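Local coordinates for protein exodeoxyribonuclease (Neisseria meningitidis, PDB 2JC5) that probably cleaves the DNA backbone at abasic sites during base repair and may trim 3' ends, as a metal-dependent phosphodiesterase of the AP endonuclease/ExoA family, at residues Glu22-Ser27 / Lys49-Met54; Leu108-Gly113 / Gly148-Ala153; Leu186-Met191 / Met224-Leu229. All coordinates share one frame; numbering follows the deposited sequence.

Contact 1: residues Glu22-Ser27 / Lys49-Met54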
ATOM      1  N   GLU A  22     -12.097   3.446  14.420  1.00  9.67           N
ATOM      2  CA  GLU A  22     -12.157   4.770  14.998  1.00 10.29           C
ATOM      3  C   GLU A  22     -11.070   5.655  14.403  1.00  9.45           C
ATOM      4  O   GLU A  22     -11.291   6.837  14.134  1.00 11.06           O
ATOM      5  CB  GLU A  22     -12.027   4.690  16.516  1.00 11.61           C
ATOM      6  CG  GLU A  22     -13.251   4.091  17.209  1.00 13.62           C
ATOM      7  CD  GLU A  22     -13.292   2.559  17.233  1.00 15.58           C
ATOM      8  OE1 GLU A  22     -12.371   1.907  16.729  1.00 14.37           O
ATOM      9  OE2 GLU A  22     -14.259   1.988  17.793  1.00 20.31           O
ATOM     10  N   TYR A  23      -9.912   5.058  14.148  1.00  9.05           N
ATOM     11  CA  TYR A  23      -8.804   5.767  13.528  1.00  8.39           C
ATOM     12  C   TYR A  23      -9.131   6.273  12.126  1.00  7.94           C
ATOM     13  O   TYR A  23      -8.686   7.348  11.740  1.00  8.54           O
ATOM     14  CB  TYR A  23      -7.578   4.846  13.475  1.00  8.43           C
ATOM     15  CG  TYR A  23      -6.384   5.442  12.759  1.00  7.96           C
ATOM     16  CD1 TYR A  23      -5.651   6.461  13.331  1.00  8.26           C
ATOM     17  CD2 TYR A  23      -5.986   4.964  11.518  1.00  7.41           C
ATOM     18  CE1 TYR A  23      -4.571   7.029  12.666  1.00  7.93           C
ATOM     19  CE2 TYR A  23      -4.911   5.507  10.851  1.00  6.94           C
ATOM     20  CZ  TYR A  23      -4.204   6.533  11.425  1.00  7.53           C
ATOM     21  OH  TYR A  23      -3.113   7.062  10.752  1.00  8.66           O
ATOM     22  N   ILE A  24      -9.890   5.516  11.349  1.00  7.95           N
ATOM     23  CA  ILE A  24     -10.237   5.996  10.011  1.00  8.58           C
ATOM     24  C   ILE A  24     -10.808   7.422  10.115  1.00  8.88           C
ATOM     25  O   ILE A  24     -10.438   8.309   9.345  1.00  9.78           O
ATOM     26  CB  ILE A  24     -11.248   5.063   9.287  1.00  8.04           C
ATOM     27  CG1 ILE A  24     -10.572   3.738   8.927  1.00  9.31           C
ATOM     28  CG2 ILE A  24     -11.798   5.714   8.052  1.00  8.69           C
ATOM     29  CD1 ILE A  24     -11.513   2.661   8.405  1.00 10.02           C
ATOM     30  N   ALA A  25     -11.725   7.636  11.059  1.00  9.32           N
ATOM     31  CA  ALA A  25     -12.341   8.960  11.279  1.00  9.76           C
ATOM     32  C   ALA A  25     -11.387   9.935  11.980  1.00 10.79           C
ATOM     33  O   ALA A  25     -11.213  11.065  11.538  1.00 12.93           O
ATOM     34  CB  ALA A  25     -13.637   8.824  12.084  1.00  9.63           C
ATOM     35  N   ALA A  26     -10.766   9.498  13.076  1.00  9.93           N
ATOM     36  CA  ALA A  26      -9.922  10.371  13.901  1.00  9.75           C
ATOM     37  C   ALA A  26      -8.715  10.912  13.139  1.00 10.88           C
ATOM     38  O   ALA A  26      -8.240  12.032  13.395  1.00 13.43           O
ATOM     39  CB  ALA A  26      -9.467   9.638  15.148  1.00 11.42           C
ATOM     40  N   SER A  27      -8.242  10.123  12.177  1.00 10.96           N
ATOM     41  CA  SER A  27      -7.093  10.482  11.401  1.00 10.42           C
ATOM     42  C   SER A  27      -7.355  11.667  10.485  1.00 10.26           C
ATOM     43  O   SER A  27      -6.408  12.283   9.999  1.00 12.33           O
ATOM     44  CB  SER A  27      -6.672   9.318  10.520  1.00 11.21           C
ATOM     45  OG  SER A  27      -7.630   9.100   9.494  1.00  9.51           O
ATOM     46  N   LYS A  49     -17.369  -1.960   4.721  1.00 10.79           N
ATOM     47  CA  LYS A  49     -17.673  -1.619   3.333  1.00 10.62           C
ATOM     48  C   LYS A  49     -17.745  -0.114   3.166  1.00 10.50           C
ATOM     49  O   LYS A  49     -17.205   0.430   2.211  1.00 11.43           O
ATOM     50  CB  LYS A  49     -19.000  -2.223   2.906  1.00 11.67           C
ATOM     51  CG  LYS A  49     -19.005  -3.726   2.830  1.00 12.67           C
ATOM     52  CD  LYS A  49     -20.406  -4.200   2.517  1.00 14.60           C
ATOM     53  CE  LYS A  49     -20.578  -5.639   2.764  1.00 17.87           C
ATOM     54  NZ  LYS A  49     -21.930  -6.035   2.312  1.00 18.45           N
ATOM     55  N   ASN A  50     -18.408   0.558   4.108  1.00 10.05           N
ATOM     56  CA  ASN A  50     -18.642   1.998   4.058  1.00 10.41           C
ATOM     57  C   ASN A  50     -18.359   2.621   5.420  1.00 10.70           C
ATOM     58  O   ASN A  50     -19.259   3.154   6.102  1.00 11.19           O
ATOM     59  CB  ASN A  50     -20.070   2.279   3.618  1.00 10.78           C
ATOM     60  CG  ASN A  50     -20.355   1.716   2.259  1.00 12.28           C
ATOM     61  OD1 ASN A  50     -20.952   0.646   2.135  1.00 13.87           O
ATOM     62  ND2 ASN A  50     -19.887   2.402   1.227  1.00 12.49           N
ATOM     63  N   PRO A  51     -17.080   2.566   5.834  1.00  9.58           N
ATOM     64  CA  PRO A  51     -16.762   3.054   7.166  1.00  9.62           C
ATOM     65  C   PRO A  51     -17.086   4.544   7.307  1.00 10.24           C
ATOM     66  O   PRO A  51     -16.683   5.361   6.465  1.00 10.94           O
ATOM     67  CB  PRO A  51     -15.249   2.813   7.294  1.00  9.49           C
ATOM     68  CG  PRO A  51     -14.744   2.652   5.905  1.00 10.62           C
ATOM     69  CD  PRO A  51     -15.884   2.104   5.098  1.00  9.68           C
ATOM     70  N   HIS A  52     -17.855   4.888   8.338  1.00 11.63           N
ATOM     71  CA  HIS A  52     -18.222   6.289   8.610  1.00 12.83           C
ATOM     72  C   HIS A  52     -18.932   6.933   7.418  1.00 14.37           C
ATOM     73  O   HIS A  52     -18.813   8.145   7.186  1.00 17.23           O
ATOM     74  CB  HIS A  52     -16.981   7.114   8.996  1.00 11.44           C
ATOM     75  CG  HIS A  52     -16.221   6.549  10.151  1.00 12.14           C
ATOM     76  ND1 HIS A  52     -16.647   6.671  11.457  1.00 12.46           N
ATOM     77  CD2 HIS A  52     -15.069   5.836  10.192  1.00 12.76           C
ATOM     78  CE1 HIS A  52     -15.782   6.061  12.249  1.00 13.23           C
ATOM     79  NE2 HIS A  52     -14.813   5.554  11.507  1.00 13.17           N
ATOM     80  N   GLY A  53     -19.624   6.108   6.638  1.00 14.35           N
ATOM     81  CA  GLY A  53     -20.335   6.586   5.457  1.00 15.29           C
ATOM     82  C   GLY A  53     -19.478   6.878   4.247  1.00 15.36           C
ATOM     83  O   GLY A  53     -19.948   7.432   3.247  1.00 17.50           O
ATOM     84  N   MET A  54     -18.210   6.486   4.305  1.00 12.49           N
ATOM     85  CA  MET A  54     -17.334   6.647   3.167  1.00 12.05           C
ATOM     86  C   MET A  54     -17.777   5.702   2.064  1.00 10.85           C
ATOM     87  O   MET A  54     -18.395   4.677   2.316  1.00 11.43           O
ATOM     88  CB  MET A  54     -15.888   6.359   3.556  1.00 12.01           C
ATOM     89  CG  MET A  54     -15.336   7.381   4.533  1.00 13.46           C
ATOM     90  SD  MET A  54     -13.786   6.839   5.243  1.00 15.40           S
ATOM     91  CE  MET A  54     -12.606   7.424   4.083  1.00 13.09           C
TER
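Ala25 on helix 20-26 sets its methyl group over the face of the His52 imidazole, a compact example of how a helix and a turn can meet through apolar and CH-pi contacts. Ala25 CB stands 3.5 Å from the centroid of the His52 ring and 13° off its normal, over the middle of the face. In His52, CG is anti to the carbonyl carbon (chi1 -55°), and chi2 of -76° sets the turn of the ring that offers this face to the methyl.

The buried part belongs to Ile24, whose two branches divide the work. CG2 meets the thioether of Met54, with Ile24 CG2 to Met54 SD at 3.6 Å, and also brushes CD2 of His52. The longer branch reaches the proline ring, Ile24 CD1 lying 3.9 Å from Pro51 CB. Ile24, Pro51 and Met54 are buried: Tyr16 of helix 12-17 packs on Ile24 and Pro51, while Tyr72 of strand 69-73 packs on Pro51 and Met54.

The Ala25-His52 pair, though close, lies on the solvent side. There Glu22 approaches loosely, with its backbone, Glu22 CA being 4.5 Å from His52 NE2. The turn is braced by Asn50 ND2 to Met54 O, 2.9 Å long and in the carbonyl plane, and by backbone bonds within 50-54.

Across the two segments the chemistry is thus apolar and CH-pi. One polar tie does reach the helix just before Glu22: His52 NE2 bonds to the carbonyl oxygen of Tyr21, whose ring also stacks on the imidazole, which would fix the ring's rotation.

Contact 2: residues Leu108-Gly113 / Gly148-Ala153. With BCN (bicine), chain C.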
ATOM      1  N   LEU A 108      -2.771  -1.447  -3.475  1.00  5.31           N
ATOM      2  CA  LEU A 108      -2.003  -2.543  -4.041  1.00  6.03           C
ATOM      3  C   LEU A 108      -1.466  -3.436  -2.943  1.00  5.10           C
ATOM      4  O   LEU A 108      -0.883  -2.942  -1.995  1.00  5.14           O
ATOM      5  CB  LEU A 108      -0.803  -1.972  -4.804  1.00  7.58           C
ATOM      6  CG  LEU A 108       0.230  -2.988  -5.318  1.00  7.38           C
ATOM      7  CD1 LEU A 108      -0.313  -3.822  -6.457  1.00 10.57           C
ATOM      8  CD2 LEU A 108       1.524  -2.290  -5.753  1.00  8.44           C
ATOM      9  N   TYR A 109      -1.638  -4.746  -3.091  1.00  6.07           N
ATOM     10  CA  TYR A 109      -1.036  -5.717  -2.195  1.00  5.65           C
ATOM     11  C   TYR A 109      -0.182  -6.645  -3.045  1.00  5.65           C
ATOM     12  O   TYR A 109      -0.686  -7.578  -3.687  1.00  6.87           O
ATOM     13  CB  TYR A 109      -2.091  -6.487  -1.423  1.00  8.10           C
ATOM     14  CG  TYR A 109      -1.559  -7.464  -0.400  1.00  8.21           C
ATOM     15  CD1 TYR A 109      -0.406  -7.205   0.333  1.00  7.91           C
ATOM     16  CD2 TYR A 109      -2.211  -8.645  -0.173  1.00  9.49           C
ATOM     17  CE1 TYR A 109       0.054  -8.083   1.260  1.00  9.71           C
ATOM     18  CE2 TYR A 109      -1.745  -9.543   0.746  1.00 10.49           C
ATOM     19  CZ  TYR A 109      -0.617  -9.265   1.466  1.00 10.84           C
ATOM     20  OH  TYR A 109      -0.156 -10.176   2.394  1.00 14.10           O
ATOM     21  N   LEU A 110       1.116  -6.353  -3.070  1.00  6.23           N
ATOM     22  CA  LEU A 110       2.060  -7.102  -3.897  1.00  6.87           C
ATOM     23  C   LEU A 110       2.364  -8.452  -3.231  1.00  7.45           C
ATOM     24  O   LEU A 110       2.486  -8.512  -2.026  1.00  7.52           O
ATOM     25  CB  LEU A 110       3.314  -6.260  -4.093  1.00  7.94           C
ATOM     26  CG  LEU A 110       4.187  -6.525  -5.302  1.00  8.86           C
ATOM     27  CD1 LEU A 110       4.850  -5.223  -5.769  1.00 10.75           C
ATOM     28  CD2 LEU A 110       5.223  -7.586  -4.947  1.00  8.95           C
ATOM     29  N   PRO A 111       2.407  -9.558  -3.994  1.00  7.61           N
ATOM     30  CA  PRO A 111       2.642 -10.866  -3.377  1.00  7.18           C
ATOM     31  C   PRO A 111       3.934 -10.934  -2.566  1.00  8.80           C
ATOM     32  O   PRO A 111       4.953 -10.346  -2.969  1.00  8.97           O
ATOM     33  CB  PRO A 111       2.754 -11.812  -4.590  1.00  8.03           C
ATOM     34  CG  PRO A 111       2.029 -11.142  -5.668  1.00  8.48           C
ATOM     35  CD  PRO A 111       2.247  -9.673  -5.455  1.00  7.44           C
ATOM     36  N   SER A 112       3.893 -11.622  -1.436  1.00  9.49           N
ATOM     37  CA  SER A 112       5.090 -11.904  -0.660  1.00 10.26           C
ATOM     38  C   SER A 112       5.731 -13.182  -1.181  1.00  9.63           C
ATOM     39  O   SER A 112       5.052 -14.065  -1.704  1.00 10.80           O
ATOM     40  CB  SER A 112       4.761 -12.041   0.815  1.00 10.81           C
ATOM     41  OG  SER A 112       3.742 -12.989   0.999  1.00 14.51           O
ATOM     42  N   GLY A 113       7.045 -13.275  -1.050  1.00  8.61           N
ATOM     43  CA  GLY A 113       7.790 -14.427  -1.544  1.00  8.40           C
ATOM     44  C   GLY A 113       8.465 -15.274  -0.496  1.00  9.89           C
ATOM     45  O   GLY A 113       9.007 -16.308  -0.836  1.00 10.61           O
ATOM     46  N   GLY A 148       0.403   1.146  -1.159  1.00  7.05           N
ATOM     47  CA  GLY A 148       0.200  -0.174  -0.631  1.00  7.73           C
ATOM     48  C   GLY A 148       1.423  -0.829  -0.078  1.00  6.22           C
ATOM     49  O   GLY A 148       2.409  -0.174   0.246  1.00  6.27           O
ATOM     50  N   ASP A 149       1.306  -2.143   0.041  1.00  5.81           N
ATOM     51  CA  ASP A 149       2.345  -2.983   0.583  1.00  4.73           C
ATOM     52  C   ASP A 149       3.019  -3.629  -0.608  1.00  4.75           C
ATOM     53  O   ASP A 149       2.425  -4.465  -1.287  1.00  5.50           O
ATOM     54  CB  ASP A 149       1.724  -4.019   1.500  1.00  5.39           C
ATOM     55  CG  ASP A 149       2.712  -5.014   2.056  1.00  6.12           C
ATOM     56  OD1 ASP A 149       3.919  -4.950   1.741  1.00  7.61           O
ATOM     57  OD2 ASP A 149       2.272  -5.892   2.845  1.00  7.58           O
ATOM     58  N   TRP A 150       4.222  -3.151  -0.903  1.00  5.41           N
ATOM     59  CA  TRP A 150       4.976  -3.576  -2.074  1.00  6.24           C
ATOM     60  C   TRP A 150       5.900  -4.733  -1.745  1.00  5.82           C
ATOM     61  O   TRP A 150       6.500  -5.301  -2.653  1.00  6.77           O
ATOM     62  CB  TRP A 150       5.777  -2.411  -2.661  1.00  7.61           C
ATOM     63  CG  TRP A 150       4.927  -1.309  -3.248  1.00  7.86           C
ATOM     64  CD1 TRP A 150       3.990  -0.558  -2.600  1.00  8.39           C
ATOM     65  CD2 TRP A 150       4.955  -0.830  -4.594  1.00  6.93           C
ATOM     66  NE1 TRP A 150       3.426   0.352  -3.464  1.00  8.59           N
ATOM     67  CE2 TRP A 150       4.020   0.220  -4.690  1.00  7.15           C
ATOM     68  CE3 TRP A 150       5.698  -1.170  -5.729  1.00  7.76           C
ATOM     69  CZ2 TRP A 150       3.792   0.904  -5.876  1.00  8.99           C
ATOM     70  CZ3 TRP A 150       5.481  -0.465  -6.897  1.00  8.73           C
ATOM     71  CH2 TRP A 150       4.534   0.541  -6.958  1.00  8.49           C
ATOM     72  N   ASN A 151       6.054  -5.053  -0.462  1.00  5.41           N
ATOM     73  CA  ASN A 151       6.818  -6.235  -0.033  1.00  5.34           C
ATOM     74  C   ASN A 151       8.273  -6.209  -0.500  1.00  6.33           C
ATOM     75  O   ASN A 151       8.935  -7.246  -0.575  1.00  7.31           O
ATOM     76  CB  ASN A 151       6.090  -7.529  -0.454  1.00  4.51           C
ATOM     77  CG  ASN A 151       5.150  -8.061   0.609  1.00  6.81           C
ATOM     78  OD1 ASN A 151       4.013  -8.464   0.315  1.00 11.20           O
ATOM     79  ND2 ASN A 151       5.610  -8.084   1.831  1.00  5.82           N
ATOM     80  N   ILE A 152       8.803  -5.001  -0.710  1.00  4.94           N
ATOM     81  CA  ILE A 152      10.213  -4.827  -1.094  1.00  6.04           C
ATOM     82  C   ILE A 152      10.746  -3.594  -0.363  1.00  5.61           C
ATOM     83  O   ILE A 152      10.112  -2.547  -0.409  1.00  6.25           O
ATOM     84  CB  ILE A 152      10.389  -4.608  -2.599  1.00  6.80           C
ATOM     85  CG1 ILE A 152       9.856  -5.800  -3.402  1.00  7.88           C
ATOM     86  CG2 ILE A 152      11.859  -4.375  -2.930  1.00  6.70           C
ATOM     87  CD1 ILE A 152       9.675  -5.474  -4.880  1.00  8.50           C
ATOM     88  N   ALA A 153      11.878  -3.744   0.321  1.00  6.72           N
ATOM     89  CA  ALA A 153      12.660  -2.629   0.864  1.00  6.13           C
ATOM     90  C   ALA A 153      13.723  -2.275  -0.175  1.00  7.14           C
ATOM     91  O   ALA A 153      14.396  -3.158  -0.707  1.00  7.08           O
ATOM     92  CB  ALA A 153      13.305  -3.011   2.202  1.00  6.81           C
TER
HETATM   93  N1  BCN C1261       8.509 -10.047   3.717  1.00 12.37           N
HETATM   94  C1  BCN C1261       8.437  -9.776   2.262  1.00 10.47           C
HETATM   95  C2  BCN C1261       8.160 -11.016   1.447  1.00  9.80           C
HETATM   96  O21 BCN C1261       7.974 -10.875   0.204  1.00  8.85           O
HETATM   97  O22 BCN C1261       8.121 -12.116   2.024  1.00 10.84           O
HETATM   98  C3  BCN C1261       7.366  -9.504   4.465  1.00 16.83           C
HETATM   99  C4  BCN C1261       6.274 -10.555   4.532  1.00 17.19           C
HETATM  100  O4  BCN C1261       6.752 -11.826   5.039  1.00 16.74           O
HETATM  101  C5  BCN C1261       9.808  -9.550   4.293  1.00 14.99           C
HETATM  102  C6  BCN C1261      10.234 -10.404   5.480  1.00 13.65           C
HETATM  103  O6  BCN C1261       9.976 -11.792   5.261  1.00 19.68           O
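The active-site end of the phosphodiesterase fold is where Tyr109 and Asp149 lie side by side, both predicted catalytic residues, with the bicine pocket a few residues further along. Their side chains leave the same face and point the same way, the Tyr109 ring turned 44° from the carboxylate, and Asp149 OD2 comes to the ring edge, 3.5 Å from Tyr109 CE1. In each residue CG is anti to the backbone N (chi1 -176° and 176°), which sets the two CG atoms alike. Asn8 ND2 donates to Asp149 OD2, and His247 touches this carboxylate too.

Behind the pair runs parallel pairing at the end of strand 103-109, where the chain leaving strand 143-147 turns a corner at Gly148; both strands are central in one of the two sheets of the DNase I-like sandwich. Asp149 N bonds to Leu108 O, and Leu110 N to Asp149 O at 2.9 Å. Gly148 brings its CA to 3.3 Å from Leu108 O, a place and a backbone conformation that suit glycine. Away from the site, Leu108 CD2 sits over the face of the Trp150 indole, 3.9 Å from the centroid of its six-membered ring, the two side chains crossing at about a right angle. Both methyls of Leu110 rest against Trp150 O.

Beyond the strand ends, Asn151, a predicted transition-state stabiliser, lies beside Leu110 and Ser112, and Gly113 N donates a 2.9 Å hydrogen bond to O21 of the bicine carboxylate, whose molecule is also held by Lys123, Ser114 and Ser169.

Contact 3: residues Leu186-Met191 / Met224-Leu229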
ATOM      1  N   LEU A 186      11.060   4.765 -14.696  1.00 12.59           N
ATOM      2  CA  LEU A 186       9.701   5.196 -14.979  1.00 11.64           C
ATOM      3  C   LEU A 186       9.388   6.585 -14.428  1.00 12.07           C
ATOM      4  O   LEU A 186       8.479   7.242 -14.935  1.00 15.29           O
ATOM      5  CB  LEU A 186       8.683   4.196 -14.432  1.00 11.22           C
ATOM      6  CG  LEU A 186       8.731   2.790 -15.016  1.00 12.17           C
ATOM      7  CD1 LEU A 186       7.556   1.965 -14.509  1.00 12.47           C
ATOM      8  CD2 LEU A 186       8.727   2.843 -16.547  1.00 12.92           C
ATOM      9  N   GLY A 187      10.107   7.025 -13.396  1.00 11.20           N
ATOM     10  CA  GLY A 187       9.937   8.375 -12.867  1.00 10.02           C
ATOM     11  C   GLY A 187       8.863   8.520 -11.805  1.00  9.49           C
ATOM     12  O   GLY A 187       8.389   9.632 -11.535  1.00 12.57           O
ATOM     13  N   TRP A 188       8.463   7.404 -11.198  1.00  8.91           N
ATOM     14  CA  TRP A 188       7.608   7.494 -10.003  1.00  7.68           C
ATOM     15  C   TRP A 188       8.408   8.022  -8.811  1.00  7.71           C
ATOM     16  O   TRP A 188       9.609   7.764  -8.684  1.00 11.23           O
ATOM     17  CB  TRP A 188       6.990   6.143  -9.658  1.00  8.30           C
ATOM     18  CG  TRP A 188       5.961   5.693 -10.639  1.00  7.97           C
ATOM     19  CD1 TRP A 188       6.176   5.002 -11.783  1.00  8.66           C
ATOM     20  CD2 TRP A 188       4.567   5.940 -10.570  1.00  7.41           C
ATOM     21  NE1 TRP A 188       4.993   4.785 -12.435  1.00  9.15           N
ATOM     22  CE2 TRP A 188       3.983   5.361 -11.712  1.00  7.78           C
ATOM     23  CE3 TRP A 188       3.749   6.594  -9.652  1.00  7.32           C
ATOM     24  CZ2 TRP A 188       2.614   5.393 -11.949  1.00  7.94           C
ATOM     25  CZ3 TRP A 188       2.377   6.625  -9.893  1.00  7.70           C
ATOM     26  CH2 TRP A 188       1.834   6.030 -11.029  1.00  8.22           C
ATOM     27  N   THR A 189       7.732   8.756  -7.928  1.00  6.47           N
ATOM     28  CA  THR A 189       8.360   9.290  -6.723  1.00  6.12           C
ATOM     29  C   THR A 189       7.966   8.433  -5.530  1.00  5.84           C
ATOM     30  O   THR A 189       6.786   8.265  -5.254  1.00  6.79           O
ATOM     31  CB  THR A 189       7.919  10.755  -6.474  1.00  7.55           C
ATOM     32  OG1 THR A 189       8.408  11.580  -7.533  1.00  8.60           O
ATOM     33  CG2 THR A 189       8.437  11.306  -5.142  1.00  8.22           C
ATOM     34  N   ASP A 190       8.969   7.956  -4.795  1.00  7.26           N
ATOM     35  CA  ASP A 190       8.781   7.271  -3.524  1.00  6.87           C
ATOM     36  C   ASP A 190       8.580   8.392  -2.515  1.00  7.15           C
ATOM     37  O   ASP A 190       9.528   9.066  -2.110  1.00  7.60           O
ATOM     38  CB  ASP A 190      10.035   6.417  -3.268  1.00  7.55           C
ATOM     39  CG  ASP A 190      10.063   5.783  -1.918  1.00  6.77           C
ATOM     40  OD1 ASP A 190       9.191   6.101  -1.076  1.00  6.91           O
ATOM     41  OD2 ASP A 190      10.986   4.945  -1.715  1.00  7.12           O
ATOM     42  N   MET A 191       7.337   8.620  -2.125  1.00  7.25           N
ATOM     43  CA  MET A 191       7.005   9.881  -1.473  1.00  7.59           C
ATOM     44  C   MET A 191       7.723  10.051  -0.141  1.00  6.97           C
ATOM     45  O   MET A 191       8.221  11.142   0.169  1.00  7.76           O
ATOM     46  CB  MET A 191       5.499  10.029  -1.286  1.00  7.85           C
ATOM     47  CG  MET A 191       5.033  11.466  -1.286  1.00  9.74           C
ATOM     48  SD  MET A 191       5.367  12.390  -2.821  1.00  9.63           S
ATOM     49  CE  MET A 191       6.779  13.437  -2.405  1.00 10.57           C
ATOM     50  N   MET A 224       3.651   5.690  -4.031  1.00  5.94           N
ATOM     51  CA  MET A 224       4.372   6.050  -5.253  1.00  6.11           C
ATOM     52  C   MET A 224       3.526   7.051  -6.025  1.00  6.82           C
ATOM     53  O   MET A 224       2.357   6.786  -6.275  1.00  5.85           O
ATOM     54  CB  MET A 224       4.635   4.832  -6.139  1.00  7.51           C
ATOM     55  CG  MET A 224       5.596   3.818  -5.536  1.00  8.82           C
ATOM     56  SD  MET A 224       7.291   4.463  -5.500  1.00 10.39           S
ATOM     57  CE  MET A 224       8.185   2.933  -5.217  1.00  9.40           C
ATOM     58  N   VAL A 225       4.108   8.191  -6.396  1.00  5.96           N
ATOM     59  CA  VAL A 225       3.326   9.333  -6.867  1.00  5.09           C
ATOM     60  C   VAL A 225       3.870   9.878  -8.192  1.00  6.89           C
ATOM     61  O   VAL A 225       5.082   9.883  -8.434  1.00  6.47           O
ATOM     62  CB  VAL A 225       3.316  10.440  -5.768  1.00  6.01           C
ATOM     63  CG1 VAL A 225       2.374  11.583  -6.120  1.00  7.11           C
ATOM     64  CG2 VAL A 225       2.911   9.845  -4.410  1.00  8.00           C
ATOM     65  N   THR A 226       2.963  10.360  -9.036  1.00  6.42           N
ATOM     66  CA  THR A 226       3.307  11.049 -10.290  1.00  6.45           C
ATOM     67  C   THR A 226       3.949  12.411  -9.990  1.00  8.40           C
ATOM     68  O   THR A 226       3.819  12.913  -8.880  1.00  8.22           O
ATOM     69  CB  THR A 226       2.054  11.196 -11.147  1.00  6.91           C
ATOM     70  OG1 THR A 226       0.979  11.686 -10.344  1.00  8.09           O
ATOM     71  CG2 THR A 226       1.689   9.846 -11.737  1.00  7.63           C
ATOM     72  N   PRO A 227       4.688  12.979 -10.966  1.00  8.72           N
ATOM     73  CA  PRO A 227       5.539  14.140 -10.660  1.00  9.15           C
ATOM     74  C   PRO A 227       4.860  15.404 -10.136  1.00  9.18           C
ATOM     75  O   PRO A 227       5.321  15.959  -9.128  1.00  9.70           O
ATOM     76  CB  PRO A 227       6.261  14.411 -11.988  1.00 10.73           C
ATOM     77  CG  PRO A 227       6.086  13.220 -12.796  1.00 12.24           C
ATOM     78  CD  PRO A 227       4.890  12.489 -12.339  1.00 10.92           C
ATOM     79  N   GLU A 228       3.770  15.854 -10.750  1.00  8.93           N
ATOM     80  CA  GLU A 228       3.213  17.140 -10.339  1.00 10.40           C
ATOM     81  C   GLU A 228       2.585  17.014  -8.969  1.00  9.37           C
ATOM     82  O   GLU A 228       2.735  17.894  -8.116  1.00 10.81           O
ATOM     83  CB  GLU A 228       2.244  17.681 -11.384  1.00 10.93           C
ATOM     84  CG  GLU A 228       3.019  18.065 -12.647  1.00 11.86           C
ATOM     85  CD  GLU A 228       2.174  18.361 -13.856  0.50 10.97           C
ATOM     86  OE1 GLU A 228       1.527  17.437 -14.379  0.50 11.25           O
ATOM     87  OE2 GLU A 228       2.197  19.527 -14.321  0.50 10.96           O
ATOM     88  N   LEU A 229       1.925  15.891  -8.723  1.00  8.87           N
ATOM     89  CA  LEU A 229       1.334  15.672  -7.408  1.00  7.90           C
ATOM     90  C   LEU A 229       2.409  15.471  -6.323  1.00  8.38           C
ATOM     91  O   LEU A 229       2.233  15.905  -5.181  1.00  8.26           O
ATOM     92  CB  LEU A 229       0.365  14.483  -7.438  1.00  7.39           C
ATOM     93  CG  LEU A 229      -0.343  14.102  -6.124  1.00  8.18           C
ATOM     94  CD1 LEU A 229      -1.088  15.249  -5.480  1.00  8.99           C
ATOM     95  CD2 LEU A 229      -1.296  12.936  -6.398  1.00  7.72           C
TER
HETATM   96  O   HOH W   1       6.977  11.272  -9.873  1.00 10.60           O
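Trp188 reaches across to the strand of Val225 just where a short antiparallel ladder begins, a case of an indole covering the end of a strand pair. Its CB leaves the chain beside the ladder, and CG is anti to the carbonyl carbon (chi1 -70°). The benzo side of the ring meets the backbone of 224-226. There CE3 lies 3.6 Å from Val225 C, with Met224 CB further off and Val225 N at the edge, in the ring plane. Next, CZ3 lies 3.6 Å from Met224 O and also touches Thr226 CG2, which the tip atom CH2 shares. On the pyrrole side NE1 has its partner in Leu134 O.

Thr189 and Val225 form the hydrogen-bonded pair, Thr189 N to Val225 O and Val225 N to Thr189 O, each 2.9 Å. One water extends this link: it donates to Gly187 O and to Val225 O and accepts from Thr189 OG1, so Val225 O is gripped twice. Met191 SD touches Val225 CG2 at 3.9 Å, while Met224 SD lies 3.7 Å from Asp190 CA. The Asp190 carboxylate itself is held by a salt bridge to Arg219.

The indole packs on Ile144 and Val146 of strand 143-147 and on Lys138 of helix 117-139, whereas Met191 and Val225 meet Tyr254 of strand 250-254, in the second sheet, and Ala230 of helix 227-230.

In the fold
The three contacts illustrate how chemistry follows place in a two-sheet fold. Contact 1 is partly buried and peripheral, its centre about 18 Å from the centre of the chain, and its two segments, helix and turn, meet by apolar and CH-pi contacts. Contacts 2 and 3 are buried and reach the same sheet, where backbone hydrogen bonds do the joining: parallel in contact 2, antiparallel in contact 3. They touch directly, Trp150 CZ2 lying 3.4 Å from Met224 CG. Contact 2 adds predicted catalytic groups and a bound ligand; contact 3 adds a bridging water and lies further from that site. Contact 1 stays about 14 Å from contact 2 between nearest atoms.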